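Local coordinates for protein ulvan Lyase-PL25 (Pseudoalteromonas sp. PLSV, PDB 5UAM) that cleaves ulvan, the main cell-wall polysaccharide of green seaweeds of the Ulvales, acting as a family 25 polysaccharide lyase built on a beta-propeller fold, at residues V218-Y222 and T286-A290; T255-D260 and R298-T304; G93-D97 and S435-I439; Y116-Q122 and T133-K139. All blocks are in the same frame, centred on the assembly; numbering follows the deposited sequence.

Contact 1 of 4, residues V218-Y222 and T286-A290; sequences VDSWY and TREVA. With PO4 (phosphate ion), chain E.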
loop_
_atom_site.group_PDB
_atom_site.type_symbol
_atom_site.label_atom_id
_atom_site.label_comp_id
_atom_site.label_asym_id
_atom_site.label_seq_id
_atom_site.Cartn_x
_atom_site.Cartn_y
_atom_site.Cartn_z
ATOM N N VAL A 218 17.632 -14.572 -6.987
ATOM C CA VAL A 218 17.668 -14.209 -5.576
ATOM C C VAL A 218 16.236 -14.202 -5.061
ATOM O O VAL A 218 15.318 -13.747 -5.755
ATOM C CB VAL A 218 18.332 -12.825 -5.394
ATOM C CG1 VAL A 218 18.206 -12.320 -3.959
ATOM C CG2 VAL A 218 19.791 -12.893 -5.809
ATOM N N ASP A 219 16.038 -14.734 -3.854
ATOM C CA ASP A 219 14.742 -14.627 -3.199
ATOM C C ASP A 219 14.453 -13.159 -2.894
ATOM O O ASP A 219 15.275 -12.463 -2.294
ATOM C CB ASP A 219 14.719 -15.390 -1.871
ATOM C CG ASP A 219 14.832 -16.898 -2.016
ATOM O OD1 ASP A 219 14.504 -17.491 -3.073
ATOM O OD2 ASP A 219 15.237 -17.506 -1.001
ATOM N N SER A 220 13.267 -12.704 -3.283
ATOM C CA SER A 220 12.825 -11.330 -3.103
ATOM C C SER A 220 11.337 -11.369 -2.798
ATOM O O SER A 220 10.659 -12.358 -3.092
ATOM C CB SER A 220 13.134 -10.545 -4.382
ATOM O OG SER A 220 12.845 -9.171 -4.289
ATOM N N TRP A 221 10.825 -10.287 -2.202
ATOM C CA TRP A 221 9.476 -10.318 -1.643
ATOM C C TRP A 221 8.759 -8.986 -1.817
ATOM O O TRP A 221 9.382 -7.938 -1.963
ATOM C CB TRP A 221 9.528 -10.586 -0.139
ATOM C CG TRP A 221 10.224 -11.853 0.230
ATOM C CD1 TRP A 221 11.538 -12.005 0.646
ATOM C CD2 TRP A 221 9.646 -13.162 0.254
ATOM N NE1 TRP A 221 11.788 -13.325 0.917
ATOM C CE2 TRP A 221 10.648 -14.058 0.683
ATOM C CE3 TRP A 221 8.373 -13.664 -0.041
ATOM C CZ2 TRP A 221 10.412 -15.422 0.825
ATOM C CZ3 TRP A 221 8.142 -15.020 0.089
ATOM C CH2 TRP A 221 9.154 -15.888 0.519
ATOM N N TYR A 222 7.428 -9.053 -1.701
ATOM C CA TYR A 222 6.601 -7.857 -1.549
ATOM C C TYR A 222 5.554 -8.143 -0.483
ATOM O O TYR A 222 4.840 -9.147 -0.564
ATOM C CB TYR A 222 5.897 -7.491 -2.864
ATOM C CG TYR A 222 6.854 -7.004 -3.925
ATOM C CD1 TYR A 222 7.463 -7.913 -4.791
ATOM C CD2 TYR A 222 7.165 -5.661 -4.069
ATOM C CE1 TYR A 222 8.363 -7.492 -5.755
ATOM C CE2 TYR A 222 8.053 -5.230 -5.015
ATOM C CZ TYR A 222 8.638 -6.150 -5.896
ATOM O OH TYR A 222 9.535 -5.731 -6.849
ATOM N N THR A 286 12.417 -17.434 5.547
ATOM C CA THR A 286 12.978 -17.750 4.243
ATOM C C THR A 286 11.903 -18.319 3.325
ATOM O O THR A 286 10.852 -18.781 3.767
ATOM C CB THR A 286 14.056 -18.809 4.391
ATOM O OG1 THR A 286 13.447 -19.978 4.947
ATOM C CG2 THR A 286 15.183 -18.328 5.296
ATOM N N ARG A 287 12.219 -18.348 2.035
ATOM C CA ARG A 287 11.312 -18.957 1.069
ATOM C C ARG A 287 10.993 -20.399 1.449
ATOM O O ARG A 287 9.841 -20.834 1.350
ATOM C CB ARG A 287 11.919 -18.890 -0.333
ATOM C CG ARG A 287 10.962 -19.389 -1.437
ATOM C CD ARG A 287 11.697 -19.642 -2.731
ATOM N NE ARG A 287 12.186 -21.012 -2.815
ATOM C CZ ARG A 287 13.452 -21.399 -2.654
ATOM N NH1 ARG A 287 14.436 -20.534 -2.387
ATOM N NH2 ARG A 287 13.741 -22.686 -2.764
ATOM N N GLU A 288 11.989 -21.151 1.912
ATOM C CA GLU A 288 11.763 -22.558 2.225
ATOM C C GLU A 288 10.797 -22.707 3.390
ATOM O O GLU A 288 9.910 -23.567 3.368
ATOM C CB GLU A 288 13.104 -23.231 2.526
ATOM C CG GLU A 288 14.002 -23.365 1.294
ATOM C CD GLU A 288 14.955 -22.192 1.065
ATOM O OE1 GLU A 288 14.740 -21.094 1.607
ATOM O OE2 GLU A 288 15.968 -22.403 0.356
ATOM N N VAL A 289 10.953 -21.885 4.423
ATOM C CA VAL A 289 10.018 -21.936 5.534
ATOM C C VAL A 289 8.652 -21.440 5.106
ATOM O O VAL A 289 7.625 -21.986 5.529
ATOM C CB VAL A 289 10.569 -21.135 6.722
ATOM C CG1 VAL A 289 9.464 -20.904 7.784
ATOM C CG2 VAL A 289 11.781 -21.862 7.295
ATOM N N ALA A 290 8.606 -20.371 4.303
ATOM C CA ALA A 290 7.321 -19.843 3.861
ATOM C C ALA A 290 6.542 -20.885 3.060
ATOM O O ALA A 290 5.336 -21.073 3.265
ATOM C CB ALA A 290 7.529 -18.571 3.035
HETATM P P PO4 E . 10.356 -2.099 -7.454
HETATM O O1 PO4 E . 11.038 -2.629 -8.699
HETATM O O2 PO4 E . 10.022 -3.205 -6.539
HETATM O O3 PO4 E . 9.094 -1.431 -7.947
HETATM O O4 PO4 E . 11.317 -1.131 -6.772
HETATM O O HOH W 1 14.381 -16.517 1.456
#

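Contact 2 of 4, residues T255-D260 and R298-T304; sequences TTERHD and RTGELWT. With EDO (1,2-ethanediol), chain M; EDO (1,2-ethanediol), chain H.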
loop_
_atom_site.group_PDB
_atom_site.type_symbol
_atom_site.label_atom_id
_atom_site.label_comp_id
_atom_site.label_asym_id
_atom_site.label_seq_id
_atom_site.Cartn_x
_atom_site.Cartn_y
_atom_site.Cartn_z
ATOM N N THR A 255 12.918 -9.811 -14.804
ATOM C CA THR A 255 11.560 -9.341 -15.059
ATOM C C THR A 255 10.886 -8.997 -13.732
ATOM O O THR A 255 11.520 -9.039 -12.670
ATOM C CB THR A 255 10.738 -10.444 -15.736
ATOM O OG1 THR A 255 10.629 -11.541 -14.824
ATOM C CG2 THR A 255 11.373 -10.895 -17.072
ATOM N N THR A 256 9.585 -8.699 -13.763
ATOM C CA THR A 256 8.818 -8.506 -12.538
ATOM C C THR A 256 8.146 -9.786 -12.054
ATOM O O THR A 256 7.194 -9.715 -11.272
ATOM C CB THR A 256 7.742 -7.427 -12.721
ATOM O OG1 THR A 256 6.809 -7.848 -13.718
ATOM C CG2 THR A 256 8.359 -6.110 -13.138
ATOM N N GLU A 257 8.630 -10.952 -12.487
ATOM C CA GLU A 257 7.999 -12.224 -12.150
ATOM C C GLU A 257 7.782 -12.371 -10.653
ATOM O O GLU A 257 8.734 -12.339 -9.866
ATOM C CB GLU A 257 8.873 -13.372 -12.659
ATOM C CG GLU A 257 8.210 -14.727 -12.473
ATOM C CD GLU A 257 8.992 -15.892 -13.054
ATOM O OE1 GLU A 257 9.946 -15.671 -13.842
ATOM O OE2 GLU A 257 8.621 -17.050 -12.749
ATOM N N ARG A 258 6.523 -12.561 -10.263
ATOM C CA ARG A 258 6.143 -12.818 -8.884
ATOM C C ARG A 258 5.089 -13.909 -8.907
ATOM O O ARG A 258 4.340 -14.031 -9.873
ATOM C CB ARG A 258 5.554 -11.564 -8.217
ATOM C CG ARG A 258 6.539 -10.404 -8.126
ATOM C CD ARG A 258 5.865 -9.028 -8.140
ATOM N NE ARG A 258 5.013 -8.795 -6.977
ATOM C CZ ARG A 258 4.680 -7.594 -6.505
ATOM N NH1 ARG A 258 5.117 -6.491 -7.083
ATOM N NH2 ARG A 258 3.924 -7.524 -5.415
ATOM N N HIS A 259 5.034 -14.713 -7.845
ATOM C CA HIS A 259 4.019 -15.747 -7.740
ATOM C C HIS A 259 3.557 -15.888 -6.302
ATOM O O HIS A 259 4.278 -15.562 -5.357
ATOM C CB HIS A 259 4.537 -17.120 -8.136
ATOM C CG HIS A 259 5.131 -17.170 -9.499
ATOM N ND1 HIS A 259 4.371 -17.119 -10.647
ATOM C CD2 HIS A 259 6.419 -17.276 -9.898
ATOM C CE1 HIS A 259 5.172 -17.165 -11.698
ATOM N NE2 HIS A 259 6.419 -17.264 -11.268
ATOM N N ASP A 260 2.355 -16.449 -6.177
ATOM C CA ASP A 260 1.807 -17.012 -4.941
ATOM C C ASP A 260 1.461 -15.938 -3.923
ATOM O O ASP A 260 1.720 -14.747 -4.132
ATOM C CB ASP A 260 2.754 -18.070 -4.348
ATOM C CG ASP A 260 3.094 -19.170 -5.344
ATOM O OD1 ASP A 260 2.298 -19.450 -6.277
ATOM O OD2 ASP A 260 4.179 -19.790 -5.194
ATOM N N ARG A 298 -1.248 -20.862 -3.899
ATOM C CA ARG A 298 -0.360 -20.895 -5.046
ATOM C C ARG A 298 -1.111 -20.363 -6.256
ATOM O O ARG A 298 -2.328 -20.541 -6.377
ATOM C CB ARG A 298 0.137 -22.323 -5.291
ATOM C CG ARG A 298 1.156 -22.737 -4.236
ATOM C CD ARG A 298 1.785 -24.144 -4.436
ATOM N NE ARG A 298 2.915 -24.274 -3.511
ATOM C CZ ARG A 298 2.825 -24.699 -2.249
ATOM N NH1 ARG A 298 1.656 -25.087 -1.746
ATOM N NH2 ARG A 298 3.916 -24.742 -1.484
ATOM N N THR A 299 -0.385 -19.687 -7.142
ATOM C CA THR A 299 -0.998 -19.115 -8.342
ATOM C C THR A 299 -0.498 -19.772 -9.615
ATOM O O THR A 299 -0.717 -19.255 -10.719
ATOM C CB THR A 299 -0.787 -17.600 -8.397
ATOM O OG1 THR A 299 0.617 -17.290 -8.475
ATOM C CG2 THR A 299 -1.405 -16.934 -7.204
ATOM N N GLY A 300 0.153 -20.921 -9.492
ATOM C CA GLY A 300 0.629 -21.620 -10.673
ATOM C C GLY A 300 1.611 -20.761 -11.444
ATOM O O GLY A 300 2.534 -20.164 -10.880
ATOM N N GLU A 301 1.417 -20.700 -12.758
ATOM C CA GLU A 301 2.249 -19.866 -13.612
ATOM C C GLU A 301 1.773 -18.415 -13.654
ATOM O O GLU A 301 2.442 -17.584 -14.277
ATOM C CB GLU A 301 2.278 -20.440 -15.029
ATOM C CG GLU A 301 3.022 -21.769 -15.109
ATOM C CD GLU A 301 3.028 -22.365 -16.492
ATOM O OE1 GLU A 301 2.519 -21.711 -17.428
ATOM O OE2 GLU A 301 3.539 -23.499 -16.641
ATOM N N LEU A 302 0.655 -18.088 -13.018
ATOM C CA LEU A 302 0.193 -16.709 -13.031
ATOM C C LEU A 302 1.173 -15.822 -12.276
ATOM O O LEU A 302 1.709 -16.205 -11.233
ATOM C CB LEU A 302 -1.180 -16.588 -12.384
ATOM C CG LEU A 302 -2.303 -17.365 -13.067
ATOM C CD1 LEU A 302 -3.571 -17.160 -12.278
ATOM C CD2 LEU A 302 -2.474 -16.939 -14.517
ATOM N N TRP A 303 1.391 -14.620 -12.807
ATOM C CA TRP A 303 2.222 -13.614 -12.168
ATOM C C TRP A 303 1.364 -12.740 -11.257
ATOM O O TRP A 303 0.245 -12.342 -11.614
ATOM C CB TRP A 303 2.887 -12.732 -13.219
ATOM C CG TRP A 303 3.991 -13.391 -13.991
ATOM C CD1 TRP A 303 4.165 -14.735 -14.222
ATOM C CD2 TRP A 303 5.097 -12.735 -14.631
ATOM N NE1 TRP A 303 5.306 -14.940 -14.958
ATOM C CE2 TRP A 303 5.893 -13.729 -15.218
ATOM C CE3 TRP A 303 5.489 -11.396 -14.756
ATOM C CZ2 TRP A 303 7.052 -13.433 -15.936
ATOM C CZ3 TRP A 303 6.638 -11.106 -15.470
ATOM C CH2 TRP A 303 7.409 -12.116 -16.043
ATOM N N THR A 304 1.901 -12.418 -10.082
ATOM C CA THR A 304 1.142 -11.729 -9.046
ATOM C C THR A 304 1.584 -10.287 -8.843
ATOM O O THR A 304 2.671 -9.857 -9.246
ATOM C CB THR A 304 1.244 -12.474 -7.708
ATOM O OG1 THR A 304 2.622 -12.735 -7.432
ATOM C CG2 THR A 304 0.470 -13.781 -7.788
HETATM C C1 EDO M . 4.619 -3.066 -4.736
HETATM O O1 EDO M . 5.062 -3.837 -5.852
HETATM C C2 EDO M . 3.325 -3.676 -4.258
HETATM O O2 EDO M . 3.498 -5.011 -3.818
HETATM C C1 EDO H . 3.561 -5.566 -11.880
HETATM O O1 EDO H . 2.132 -5.669 -12.055
HETATM C C2 EDO H . 4.198 -6.926 -11.565
HETATM O O2 EDO H . 4.270 -7.756 -12.744
HETATM O O HOH W 2 4.464 -10.202 -11.379
HETATM O O HOH W 3 3.401 -20.797 -8.401
HETATM O O HOH W 4 4.779 -22.412 -5.517
#

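Contact 3 of 4, residues G93-D97 and S435-I439; sequences GKKFD and SDEGI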
loop_
_atom_site.group_PDB
_atom_site.type_symbol
_atom_site.label_atom_id
_atom_site.label_comp_id
_atom_site.label_asym_id
_atom_site.label_seq_id
_atom_site.Cartn_x
_atom_site.Cartn_y
_atom_site.Cartn_z
ATOM N N GLY A 93 16.372 9.489 -16.254
ATOM C CA GLY A 93 15.654 8.316 -15.816
ATOM C C GLY A 93 14.160 8.451 -16.079
ATOM O O GLY A 93 13.692 9.324 -16.814
ATOM N N LYS A 94 13.407 7.553 -15.448
ATOM C CA LYS A 94 11.956 7.565 -15.600
ATOM C C LYS A 94 11.403 8.903 -15.128
ATOM O O LYS A 94 11.867 9.461 -14.128
ATOM C CB LYS A 94 11.354 6.418 -14.785
ATOM C CG LYS A 94 9.888 6.157 -15.059
ATOM C CD LYS A 94 9.469 4.790 -14.520
ATOM C CE LYS A 94 7.971 4.539 -14.723
ATOM N NZ LYS A 94 7.104 5.545 -14.028
ATOM N N LYS A 95 10.411 9.434 -15.853
ATOM C CA LYS A 95 9.906 10.764 -15.527
ATOM C C LYS A 95 9.424 10.830 -14.084
ATOM O O LYS A 95 9.791 11.750 -13.340
ATOM C CB LYS A 95 8.796 11.200 -16.481
ATOM C CG LYS A 95 8.350 12.638 -16.242
ATOM C CD LYS A 95 7.275 13.096 -17.229
ATOM C CE LYS A 95 6.739 14.486 -16.866
ATOM N NZ LYS A 95 5.466 14.842 -17.586
ATOM N N PHE A 96 8.589 9.872 -13.671
ATOM C CA PHE A 96 8.098 9.808 -12.297
ATOM C C PHE A 96 8.376 8.431 -11.713
ATOM O O PHE A 96 8.110 7.406 -12.348
ATOM C CB PHE A 96 6.604 10.127 -12.189
ATOM C CG PHE A 96 6.283 11.567 -12.487
ATOM C CD1 PHE A 96 6.696 12.572 -11.627
ATOM C CD2 PHE A 96 5.614 11.920 -13.644
ATOM C CE1 PHE A 96 6.448 13.894 -11.914
ATOM C CE2 PHE A 96 5.355 13.249 -13.922
ATOM C CZ PHE A 96 5.767 14.229 -13.057
ATOM N N ASP A 97 8.917 8.420 -10.499
ATOM C CA ASP A 97 9.320 7.187 -9.840
ATOM C C ASP A 97 8.162 6.552 -9.080
ATOM O O ASP A 97 7.902 5.353 -9.242
ATOM C CB ASP A 97 10.497 7.470 -8.901
ATOM C CG ASP A 97 10.940 6.240 -8.144
ATOM O OD1 ASP A 97 10.168 5.749 -7.302
ATOM O OD2 ASP A 97 12.074 5.776 -8.403
ATOM N N SER A 435 -3.157 12.732 -17.775
ATOM C CA SER A 435 -1.734 12.766 -18.066
ATOM C C SER A 435 -1.005 12.413 -16.786
ATOM O O SER A 435 -1.599 11.917 -15.831
ATOM C CB SER A 435 -1.311 14.126 -18.594
ATOM O OG SER A 435 -1.413 15.072 -17.573
ATOM N N ASP A 436 0.299 12.646 -16.756
ATOM C CA ASP A 436 1.034 12.329 -15.540
ATOM C C ASP A 436 1.255 13.531 -14.635
ATOM O O ASP A 436 1.948 13.405 -13.624
ATOM C CB ASP A 436 2.337 11.599 -15.858
ATOM C CG ASP A 436 3.238 12.365 -16.756
ATOM O OD1 ASP A 436 2.961 13.544 -17.061
ATOM O OD2 ASP A 436 4.252 11.762 -17.180
ATOM N N GLU A 437 0.634 14.673 -14.920
ATOM C CA GLU A 437 0.664 15.812 -14.011
ATOM C C GLU A 437 -0.727 16.420 -13.930
ATOM O O GLU A 437 -1.614 16.093 -14.715
ATOM C CB GLU A 437 1.707 16.850 -14.415
ATOM C CG GLU A 437 3.133 16.301 -14.522
ATOM C CD GLU A 437 4.129 17.373 -14.910
ATOM O OE1 GLU A 437 4.045 18.489 -14.360
ATOM O OE2 GLU A 437 4.978 17.111 -15.776
ATOM N N GLY A 438 -0.925 17.290 -12.942
ATOM C CA GLY A 438 -2.222 17.939 -12.793
ATOM C C GLY A 438 -3.358 16.989 -12.482
ATOM O O GLY A 438 -4.497 17.208 -12.914
ATOM N N ILE A 439 -3.081 15.937 -11.727
ATOM C CA ILE A 439 -4.044 14.875 -11.509
ATOM C C ILE A 439 -5.012 15.271 -10.406
ATOM O O ILE A 439 -4.603 15.666 -9.302
ATOM C CB ILE A 439 -3.312 13.564 -11.164
ATOM C CG1 ILE A 439 -2.489 13.102 -12.354
ATOM C CG2 ILE A 439 -4.311 12.478 -10.754
ATOM C CD1 ILE A 439 -1.554 11.971 -12.061
#

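Contact 4 of 4, residues Y116-Q122 and T133-K139; sequences YGGHGGQ and THHGANK. With PO4 (phosphate ion), chain E.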
loop_
_atom_site.group_PDB
_atom_site.type_symbol
_atom_site.label_atom_id
_atom_site.label_comp_id
_atom_site.label_asym_id
_atom_site.label_seq_id
_atom_site.Cartn_x
_atom_site.Cartn_y
_atom_site.Cartn_z
ATOM N N TYR A 116 7.962 9.030 3.455
ATOM C CA TYR A 116 7.896 9.318 2.028
ATOM C C TYR A 116 9.294 9.305 1.422
ATOM O O TYR A 116 10.303 9.263 2.127
ATOM C CB TYR A 116 7.275 10.703 1.808
ATOM C CG TYR A 116 8.194 11.842 2.205
ATOM C CD1 TYR A 116 8.358 12.215 3.536
ATOM C CD2 TYR A 116 8.937 12.528 1.253
ATOM C CE1 TYR A 116 9.219 13.242 3.891
ATOM C CE2 TYR A 116 9.801 13.544 1.602
ATOM C CZ TYR A 116 9.946 13.892 2.919
ATOM O OH TYR A 116 10.815 14.912 3.256
ATOM N N GLY A 117 9.350 9.360 0.099
ATOM C CA GLY A 117 10.553 9.742 -0.603
ATOM C C GLY A 117 11.502 8.623 -1.000
ATOM O O GLY A 117 12.407 8.874 -1.795
ATOM N N GLY A 118 11.358 7.417 -0.469
ATOM C CA GLY A 118 12.372 6.391 -0.660
ATOM C C GLY A 118 12.107 5.462 -1.832
ATOM O O GLY A 118 10.992 4.985 -2.025
ATOM N N HIS A 119 13.172 5.168 -2.583
ATOM C CA HIS A 119 13.172 4.028 -3.486
ATOM C C HIS A 119 14.454 3.240 -3.308
ATOM O O HIS A 119 15.112 2.827 -4.270
ATOM C CB HIS A 119 12.914 4.419 -4.934
ATOM C CG HIS A 119 12.528 3.268 -5.807
ATOM N ND1 HIS A 119 12.252 3.430 -7.146
ATOM C CD2 HIS A 119 12.328 1.953 -5.536
ATOM C CE1 HIS A 119 11.925 2.261 -7.673
ATOM N NE2 HIS A 119 11.953 1.351 -6.716
ATOM N N GLY A 120 14.803 3.021 -2.039
ATOM C CA GLY A 120 15.893 2.131 -1.667
ATOM C C GLY A 120 17.208 2.806 -1.331
ATOM O O GLY A 120 18.205 2.108 -1.089
ATOM N N GLY A 121 17.255 4.131 -1.308
ATOM C CA GLY A 121 18.498 4.828 -1.041
ATOM C C GLY A 121 19.491 4.699 -2.186
ATOM O O GLY A 121 19.192 4.186 -3.264
ATOM N N GLN A 122 20.704 5.170 -1.930
ATOM C CA GLN A 122 21.759 5.139 -2.924
ATOM C C GLN A 122 23.099 5.118 -2.198
ATOM O O GLN A 122 23.155 5.195 -0.968
ATOM C CB GLN A 122 21.648 6.330 -3.883
ATOM C CG GLN A 122 21.693 7.683 -3.201
ATOM C CD GLN A 122 20.364 8.406 -3.206
ATOM O OE1 GLN A 122 19.716 8.554 -4.260
ATOM N NE2 GLN A 122 19.952 8.888 -2.035
ATOM N N THR A 133 20.580 -1.104 -3.346
ATOM C CA THR A 133 20.062 0.258 -3.396
ATOM C C THR A 133 19.575 0.578 -4.803
ATOM O O THR A 133 19.755 -0.197 -5.748
ATOM C CB THR A 133 21.136 1.271 -2.977
ATOM O OG1 THR A 133 22.202 1.278 -3.930
ATOM C CG2 THR A 133 21.700 0.925 -1.607
ATOM N N HIS A 134 18.958 1.748 -4.931
ATOM C CA HIS A 134 18.509 2.243 -6.228
ATOM C C HIS A 134 18.640 3.759 -6.217
ATOM O O HIS A 134 19.734 4.272 -6.487
ATOM C CB HIS A 134 17.099 1.737 -6.524
ATOM C CG HIS A 134 16.578 2.131 -7.867
ATOM N ND1 HIS A 134 17.239 1.855 -9.044
ATOM C CD2 HIS A 134 15.452 2.799 -8.213
ATOM C CE1 HIS A 134 16.534 2.328 -10.059
ATOM N NE2 HIS A 134 15.440 2.892 -9.581
ATOM N N HIS A 135 17.591 4.497 -5.859
ATOM C CA HIS A 135 17.757 5.931 -5.622
ATOM C C HIS A 135 16.674 6.426 -4.683
ATOM O O HIS A 135 15.634 5.795 -4.520
ATOM C CB HIS A 135 17.790 6.768 -6.902
ATOM C CG HIS A 135 16.661 6.507 -7.839
ATOM N ND1 HIS A 135 16.867 6.279 -9.185
ATOM C CD2 HIS A 135 15.322 6.452 -7.646
ATOM C CE1 HIS A 135 15.701 6.102 -9.781
ATOM N NE2 HIS A 135 14.745 6.202 -8.871
ATOM N N GLY A 136 16.948 7.565 -4.048
ATOM C CA GLY A 136 15.962 8.200 -3.208
ATOM C C GLY A 136 16.007 7.701 -1.785
ATOM O O GLY A 136 15.584 6.580 -1.490
ATOM N N ALA A 137 16.487 8.559 -0.893
ATOM C CA ALA A 137 16.527 8.256 0.527
ATOM C C ALA A 137 15.130 8.317 1.122
ATOM O O ALA A 137 14.391 9.295 0.924
ATOM C CB ALA A 137 17.413 9.272 1.237
ATOM N N ASN A 138 14.793 7.295 1.886
ATOM C CA ASN A 138 13.525 7.256 2.600
ATOM C C ASN A 138 13.545 8.264 3.745
ATOM O O ASN A 138 14.531 8.381 4.478
ATOM C CB ASN A 138 13.275 5.839 3.110
ATOM C CG ASN A 138 11.796 5.480 3.191
ATOM O OD1 ASN A 138 10.964 5.944 2.393
ATOM N ND2 ASN A 138 11.468 4.611 4.152
ATOM N N LYS A 139 12.433 8.970 3.914
ATOM C CA LYS A 139 12.372 10.166 4.748
ATOM C C LYS A 139 11.155 10.132 5.659
ATOM O O LYS A 139 10.199 9.382 5.460
ATOM C CB LYS A 139 12.332 11.430 3.896
ATOM C CG LYS A 139 13.641 11.718 3.196
ATOM C CD LYS A 139 13.491 12.816 2.141
ATOM C CE LYS A 139 14.817 13.131 1.493
ATOM N NZ LYS A 139 15.718 13.876 2.443
HETATM P P PO4 E . 10.356 -2.099 -7.454
HETATM O O1 PO4 E . 11.038 -2.629 -8.699
HETATM O O2 PO4 E . 10.022 -3.205 -6.539
HETATM O O3 PO4 E . 9.094 -1.431 -7.947
HETATM O O4 PO4 E . 11.317 -1.131 -6.772
HETATM O O HOH W 5 13.755 11.147 -1.087
HETATM O O HOH W 6 9.410 4.807 0.153
#

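Contact 1 of 4, residues V218-Y222 and T286-A290
Asp219 OD1 accepts a hydrogen bond from Arg287 NH1 at 3.1 Å, on its syn lone pair and as part of a salt bridge, and it has a second partner in the hydroxyl of Tyr239. The other oxygen is gripped as well. Arg287 NH1 makes a weak bond to Asp219 OD2 at 3.4 Å, and Lys210 NZ forms a salt bridge with OD2. A water donates to Asp219 OD2 at 2.8 Å. The same water accepts from Arg287 N at 2.9 Å. With carboxylate and guanidinium planes 61° apart, the arginine works through one nitrogen rather than lying flat against the acid. Its CG is anti to the backbone N (chi1 -174°), and a bend at chi3 brings NH1 across to Asp219. Glu288 OE1 stands 4.5 Å from Asp219 OD2, a like charge probably offset by Lys210, which bridges to both. Next to this network the indole of Trp221 points its edge at the helix start: CZ2 lies 3.6 Å from Arg287 N, near the ring plane, and CH2 is 4.0 Å from Ala290 CB. Thr286 is the N-cap, its OG1 accepting from Val289 N at 3.2 Å. The first turn of helix 287-293 thus rests on strand 217-227 of the propeller, which runs between its antiparallel neighbours 204-211 and 232-243.

Contact 2 of 4, residues T255-D260 and R298-T304
Trp303 lays its indole over the backbone of Glu257. Its CB starts 3.9 Å from Arg258 O; CD1 then meets His259 CE1 at 3.6 Å, and CE2 lies 3.7 Å from Glu257 CG. The six-membered ring covers Glu257 CA, which sits 3.6 Å from the centroid and 8° off the normal, a CH-pi contact. CZ3 has Thr256 OG1 near the ring plane, and the far atom CH2 ends 3.5 Å from Thr255 OG1. Without the indole, as with an alanine here, Glu257 CA would probably lose the ring face it packs on, and a gap would open beside Thr255 and His259 CE1. The extended chain of Glu257 carries OE2 to His259 NE2 at 2.7 Å. On the other side of that imidazole, ND1 donates to Leu302 O at 2.9 Å; Thr299 OG1 reaches the same oxygen from the opposite face of its carbonyl plane. Asp260 and Thr299 exchange two bonds, Thr299 N to Asp260 OD1 (2.8 Å) and Asp260 N to Thr299 OG1, tying the type II' turn 299-302 to strand 258-267. Since both ring nitrogens of His259 donate, one of them to a carboxylate, the imidazole is likely to be protonated and positively charged.

Contact 3 of 4, residues G93-D97 and S435-I439
A salt-bridge network of Lys95, Asp436 and Glu437 joins two surface loops of the propeller: the long connection between strands 75-81 and 103-106, and the hairpin turn between strands 428-433 and 439-444. That turn runs into a G1 beta bulge, where Gly438 and Ile439 both face Gly33. The chain of Lys95 is fully extended, meeting Asp436 from the opposite direction and crossing Glu437 at about a right angle. Its ammonium is shared: NZ donates to Asp436 OD1 at 2.9 Å, on the syn side but 27° out of the carboxylate plane, and to Glu437 OE2 at 2.9 Å, on the anti lone pair. One positive charge thus probably offsets two neighbouring acids. Beside it Phe96, next but one to the substrate-binding Asn98, has Asp436 CG at its ring edge, 3.6 Å from CE2; CE2 also lies 3.4 Å from Asp436 O. The ring stands almost square to both carboxylates, and its CZ touches the aliphatic part of Glu437, 3.7 Å from CG.

Contact 4 of 4, residues Y116-Q122 and T133-K139
His119 offers a face to His134, whose edge points at it in a T-shaped pair with planes at 73° and His134 CD2 3.4 Å from His119 ND1. The same CD2 lies over the centre of the His135 ring face. At its edge, in the ring plane, His119 NE2 donates to a phosphate oxygen, O4, at 2.6 Å and 171°; the ring also stacks with the catalytic His99. A chi1 of -164° turns the ring of this substrate-binding residue away from its own N and out to the anion. The ring of Tyr116 carries Lys139 over one face, CB being 3.8 Å from the centroid in a CH-pi contact and CD 3.6 Å from Tyr116 OH. Replacing Tyr116 with alanine would probably leave the methylenes of Lys139 without their platform and Ile84 N without its hydroxyl partner. Between these ends the backbones interlock. Gly136 O takes His119 N and Gly121 N, both at 3.0 Å, from opposite faces of its plane, and Gly136 N donates to Gln122 OE1 at 2.9 Å. Tyr116 and Lys139 form an antiparallel hydrogen-bonded pair, Lys139 N to Tyr116 O being 2.8 Å, where strands 112-116 and 139-143 part into this glycine-rich loop; they are the inner strands of a four-stranded sheet flanked by 103-106 and 152-154.

Contacts 1 and 4, with centres 22 Å apart, reach one phosphate: Tyr222 OH donates to its O2 at 2.6 Å, while contact 4 brings His119. His99, His184 and Arg180 also hold this ion, which probably marks part of the substrate site. Contact 2 adjoins contact 1 where Arg258 NH2 lies 3.2 Å from Tyr222 CB, with a cation-pi contact to the ring. Both also back the zinc site: Ser220 OG bonds to His184 O and Glu257 O to His240 ND1. Contact 3 touches contact 4 through Asp97, whose OD2 lies 2.7 Å from both His119 ND1 and His135 NE2, probable hydrogen bonds that would orient a substrate-binding histidine from the second shell.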